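Local coordinates for protein amidohydrolase (PDB 4DZH) that probably deaminates adenosine-type substrates such as 5'-methylthioadenosine, as a zinc-binding member of the amidohydrolase superfamily with a TIM-barrel fold, at residues D15-A20 and A61-R66; E34-A39 and V48-D53. All blocks are in the same frame, centred on the assembly; numbering follows the deposited sequence.

Interaction 1: residues D15-A20 and A61-R66; sequences DLLIEA and ARTVSR
Leu16 and Val64 meet obliquely on one face of a parallel strand pair, CD1 of Leu16 lying 3.7 Å from CG2 of Val64. The leucine reaches across because its CG stands anti to the backbone N (chi1 175°). The other methyl of Val64, CG1, sits 3.5 Å above the plane of the Arg66 guanidinium, over its centre. Two polar contacts hold that group: NH1 donates to Ser65 O (3.0 Å), and NE forms a salt bridge with Asp412.

On the reverse face, the extended Glu19 crosses Thr63, with OE2 4.0 Å from CG2 of Thr63, and OE1 lies 3.8 Å from CB of Ser65. This carboxylate is engaged beyond the pair by a salt bridge to Arg55.

Backbone bonds set the parallel register: Val64 N donates to Leu17 O at 2.8 Å, and Glu19 N to Val64 O at 2.6 Å. The strand axes diverge by only 9°. This is the parallel edge pairing of a four-stranded mixed sheet, with 63-66 outermost within the chain. Strand 36-41 flanks 16-20 on its other edge, where Asp15 and Leu16 form a classic beta bulge opposite Val40, while Trp414 of strand 410-415 packs against Leu16, Ile18 and Val64.

Interaction 2: residues E34-A39 and V48-D53; sequences EDHAVA and VLPTAD
Ala37 and Leu49 form an antiparallel hydrogen-bonded pair: Ala37 N donates to Leu49 O at 2.8 Å, and Leu49 N returns a bond to Ala37 O at 3.1 Å. Beyond the regular pairing, Thr51 N donates to Asp35 O at 3.1 Å along an almost straight line (175° at the hydrogen), although the donor is tilted 26° from the carbonyl plane of Asp35. This bond ties the first turn of the helix to Asp35, at the corner where the chain enters the strand. A water between Asp35 OD1 and Thr51 OG1 probably adds a second link where the two side chains cross at about a right angle, though both of its distances are so short that the details are doubtful.

Next outward is the His36 ring. Its ND1 donates to Glu34 O at 2.9 Å, with the acceptor at the ring edge and in its plane, an arrangement that fixes the ring's rotation. One face is thereby presented to Pro50, whose CA stands 3.8 Å from the ring centroid and only 3° off the normal, a clear CH-pi contact. Pro50 N lies over the same face but toward the rim.

Farther along, Val38 and Val48 are a non-hydrogen-bonded pair, CA to CA 4.7 Å, with side chains on one face, where Val38 also touches Ile373. Ala37 turns its CB to the other face, 3.5 Å from Thr51 OG1.

Together these contacts describe the open end of a beta hairpin, strands 36-41 and 44-50, whose second strand passes directly into helix 51-57 with Pro50 at the N-cap position.

In the fold
After a short strand, 12-14, the chain runs through 16-20, passes through 22-23 of the larger sheet and returns antiparallel to 16-20 as 36-41. Interaction 2 closes the short hairpin loop between 34-39 and 48-53, and helix 51-57 and the short strand 58-60 lead to 63-66, where interaction 1 closes the longer loop from 15-20. Interaction 2 is therefore nested inside interaction 1. Their centres are 10 Å apart, and both belong to one mixed sheet with strand order 44-50, 36-41, 16-20, 63-66. The two central strands join them directly: Ile18 N lies 3.0 Å from Val38 O, a probable hydrogen bond. Both interactions lie away from the zinc and magnesium sites.

Interaction 1: residues D15-A20 and A61-R66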
# COMPACT_ATOMS: atom_id res chain seq x y z
N ASP A 15 -20.77 -2.81 30.57
CA ASP A 15 -20.72 -1.40 30.20
C ASP A 15 -21.08 -1.24 28.72
O ASP A 15 -21.88 -0.38 28.32
CB ASP A 15 -19.29 -0.82 30.35
CG ASP A 15 -18.86 -0.61 31.82
OD1 ASP A 15 -19.68 -0.74 32.74
OD2 ASP A 15 -17.66 -0.30 32.03
N LEU A 16 -20.46 -2.09 27.90
CA LEU A 16 -20.55 -1.96 26.46
C LEU A 16 -20.63 -3.34 25.82
O LEU A 16 -19.91 -4.26 26.24
CB LEU A 16 -19.29 -1.23 25.96
CG LEU A 16 -19.05 -1.04 24.47
CD1 LEU A 16 -20.05 -0.07 23.82
CD2 LEU A 16 -17.65 -0.54 24.24
N LEU A 17 -21.50 -3.49 24.83
CA LEU A 17 -21.52 -4.68 23.99
C LEU A 17 -21.32 -4.23 22.54
O LEU A 17 -22.07 -3.40 22.03
CB LEU A 17 -22.87 -5.40 24.12
CG LEU A 17 -22.96 -6.66 23.25
CD1 LEU A 17 -22.06 -7.74 23.83
CD2 LEU A 17 -24.37 -7.16 23.09
N ILE A 18 -20.31 -4.76 21.87
CA ILE A 18 -20.07 -4.42 20.46
C ILE A 18 -20.48 -5.63 19.66
O ILE A 18 -19.86 -6.67 19.79
CB ILE A 18 -18.56 -4.11 20.17
CG1 ILE A 18 -18.10 -2.94 21.01
CG2 ILE A 18 -18.34 -3.78 18.68
CD1 ILE A 18 -16.58 -2.82 21.14
N GLU A 19 -21.51 -5.49 18.83
CA GLU A 19 -21.90 -6.60 17.94
C GLU A 19 -21.35 -6.37 16.55
O GLU A 19 -21.51 -5.28 16.01
CB GLU A 19 -23.43 -6.74 17.86
CG GLU A 19 -24.13 -6.92 19.22
CD GLU A 19 -25.63 -6.78 19.07
OE1 GLU A 19 -26.09 -6.34 17.96
OE2 GLU A 19 -26.35 -7.10 20.05
N ALA A 20 -20.78 -7.41 15.96
CA ALA A 20 -20.17 -7.26 14.64
C ALA A 20 -20.45 -8.43 13.69
O ALA A 20 -20.66 -9.58 14.13
CB ALA A 20 -18.69 -7.06 14.78
N ALA A 61 -24.94 -1.25 29.16
CA ALA A 61 -25.35 0.15 29.33
C ALA A 61 -25.47 0.80 27.96
O ALA A 61 -26.32 1.67 27.74
CB ALA A 61 -24.33 0.91 30.20
N ARG A 62 -24.62 0.38 27.03
CA ARG A 62 -24.71 0.82 25.64
C ARG A 62 -24.29 -0.32 24.69
O ARG A 62 -23.42 -1.14 25.03
CB ARG A 62 -23.88 2.10 25.41
CG ARG A 62 -22.45 2.04 25.95
CD ARG A 62 -21.59 3.31 25.65
NE ARG A 62 -21.87 4.37 26.62
CZ ARG A 62 -21.16 5.49 26.76
NH1 ARG A 62 -21.53 6.40 27.67
NH2 ARG A 62 -20.09 5.70 26.00
N THR A 63 -24.92 -0.39 23.52
CA THR A 63 -24.61 -1.43 22.54
C THR A 63 -24.19 -0.75 21.24
O THR A 63 -24.80 0.24 20.86
CB THR A 63 -25.84 -2.31 22.22
OG1 THR A 63 -26.23 -3.02 23.40
CG2 THR A 63 -25.54 -3.31 21.10
N VAL A 64 -23.14 -1.28 20.60
CA VAL A 64 -22.67 -0.82 19.28
C VAL A 64 -22.84 -1.96 18.29
O VAL A 64 -22.27 -3.03 18.47
CB VAL A 64 -21.19 -0.39 19.36
CG1 VAL A 64 -20.63 -0.06 17.95
CG2 VAL A 64 -21.04 0.78 20.31
N SER A 65 -23.63 -1.74 17.25
CA SER A 65 -23.87 -2.82 16.32
C SER A 65 -23.27 -2.47 14.97
O SER A 65 -23.61 -1.44 14.38
CB SER A 65 -25.36 -3.08 16.16
OG SER A 65 -25.89 -2.18 15.23
N ARG A 66 -22.41 -3.36 14.49
CA ARG A 66 -21.72 -3.14 13.21
C ARG A 66 -21.82 -4.44 12.45
O ARG A 66 -20.87 -5.20 12.38
CB ARG A 66 -20.25 -2.79 13.48
CG ARG A 66 -20.05 -1.48 14.19
CD ARG A 66 -20.45 -0.27 13.35
NE ARG A 66 -20.16 0.97 14.07
CZ ARG A 66 -21.03 1.66 14.81
NH1 ARG A 66 -22.31 1.25 14.96
NH2 ARG A 66 -20.65 2.78 15.42

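Interaction 2: residues E34-A39 and V48-D53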
# COMPACT_ATOMS: atom_id res chain seq x y z
N GLU A 34 -18.04 -15.73 13.04
CA GLU A 34 -19.11 -15.02 12.37
C GLU A 34 -20.25 -14.65 13.33
O GLU A 34 -20.64 -15.46 14.16
CB GLU A 34 -19.63 -15.91 11.26
CG GLU A 34 -20.72 -15.31 10.43
CD GLU A 34 -20.66 -15.81 8.99
OE1 GLU A 34 -20.06 -16.89 8.78
OE2 GLU A 34 -21.19 -15.12 8.09
N ASP A 35 -20.78 -13.43 13.21
CA ASP A 35 -21.95 -13.01 13.99
C ASP A 35 -21.74 -13.15 15.50
O ASP A 35 -22.51 -13.84 16.18
CB ASP A 35 -23.20 -13.79 13.55
CG ASP A 35 -24.51 -13.14 14.02
OD1 ASP A 35 -24.51 -11.94 14.37
OD2 ASP A 35 -25.56 -13.83 14.02
N HIS A 36 -20.69 -12.50 16.01
CA HIS A 36 -20.28 -12.59 17.40
C HIS A 36 -20.21 -11.19 18.01
O HIS A 36 -20.16 -10.19 17.29
CB HIS A 36 -18.90 -13.23 17.50
CG HIS A 36 -18.92 -14.72 17.69
ND1 HIS A 36 -19.48 -15.58 16.78
CD2 HIS A 36 -18.44 -15.49 18.70
CE1 HIS A 36 -19.32 -16.83 17.20
NE2 HIS A 36 -18.71 -16.80 18.37
N ALA A 37 -20.19 -11.14 19.34
CA ALA A 37 -20.16 -9.88 20.08
C ALA A 37 -19.10 -9.91 21.15
O ALA A 37 -18.64 -11.00 21.56
CB ALA A 37 -21.54 -9.61 20.71
N VAL A 38 -18.69 -8.73 21.62
CA VAL A 38 -17.66 -8.62 22.63
C VAL A 38 -18.19 -7.72 23.70
O VAL A 38 -18.58 -6.59 23.44
CB VAL A 38 -16.33 -8.02 22.05
CG1 VAL A 38 -15.30 -7.75 23.16
CG2 VAL A 38 -15.77 -8.97 21.06
N ALA A 39 -18.25 -8.24 24.92
CA ALA A 39 -18.71 -7.42 26.03
C ALA A 39 -17.52 -6.85 26.78
O ALA A 39 -16.49 -7.51 26.94
CB ALA A 39 -19.62 -8.22 26.98
N VAL A 48 -16.60 -12.99 24.91
CA VAL A 48 -16.58 -13.07 23.44
C VAL A 48 -17.46 -14.27 23.03
O VAL A 48 -17.13 -15.42 23.36
CB VAL A 48 -15.16 -13.34 22.87
CG1 VAL A 48 -15.16 -13.24 21.35
CG2 VAL A 48 -14.11 -12.42 23.50
N LEU A 49 -18.55 -14.04 22.32
CA LEU A 49 -19.53 -15.10 22.18
C LEU A 49 -20.50 -14.78 21.06
O LEU A 49 -20.56 -13.64 20.60
CB LEU A 49 -20.26 -15.27 23.53
CG LEU A 49 -21.32 -14.25 23.98
CD1 LEU A 49 -22.06 -14.84 25.20
CD2 LEU A 49 -20.76 -12.91 24.34
N PRO A 50 -21.26 -15.79 20.59
CA PRO A 50 -22.24 -15.51 19.53
C PRO A 50 -23.20 -14.38 19.95
O PRO A 50 -23.58 -14.31 21.12
CB PRO A 50 -23.01 -16.83 19.40
CG PRO A 50 -22.00 -17.86 19.79
CD PRO A 50 -21.20 -17.23 20.91
N THR A 51 -23.57 -13.50 19.02
CA THR A 51 -24.39 -12.35 19.35
C THR A 51 -25.77 -12.72 19.94
O THR A 51 -26.29 -12.04 20.83
CB THR A 51 -24.52 -11.43 18.14
OG1 THR A 51 -23.22 -10.86 17.88
CG2 THR A 51 -25.49 -10.31 18.42
N ALA A 52 -26.35 -13.80 19.46
CA ALA A 52 -27.61 -14.27 20.01
C ALA A 52 -27.41 -14.67 21.46
O ALA A 52 -28.22 -14.32 22.32
CB ALA A 52 -28.14 -15.43 19.20
N ASP A 53 -26.32 -15.40 21.74
CA ASP A 53 -25.98 -15.80 23.12
C ASP A 53 -25.71 -14.59 24.00
O ASP A 53 -25.98 -14.59 25.20
CB ASP A 53 -24.75 -16.72 23.15
CG ASP A 53 -25.03 -18.12 22.60
OD1 ASP A 53 -26.15 -18.36 22.09
OD2 ASP A 53 -24.11 -18.97 22.66
O HOH W 1 -22.96 -10.30 15.42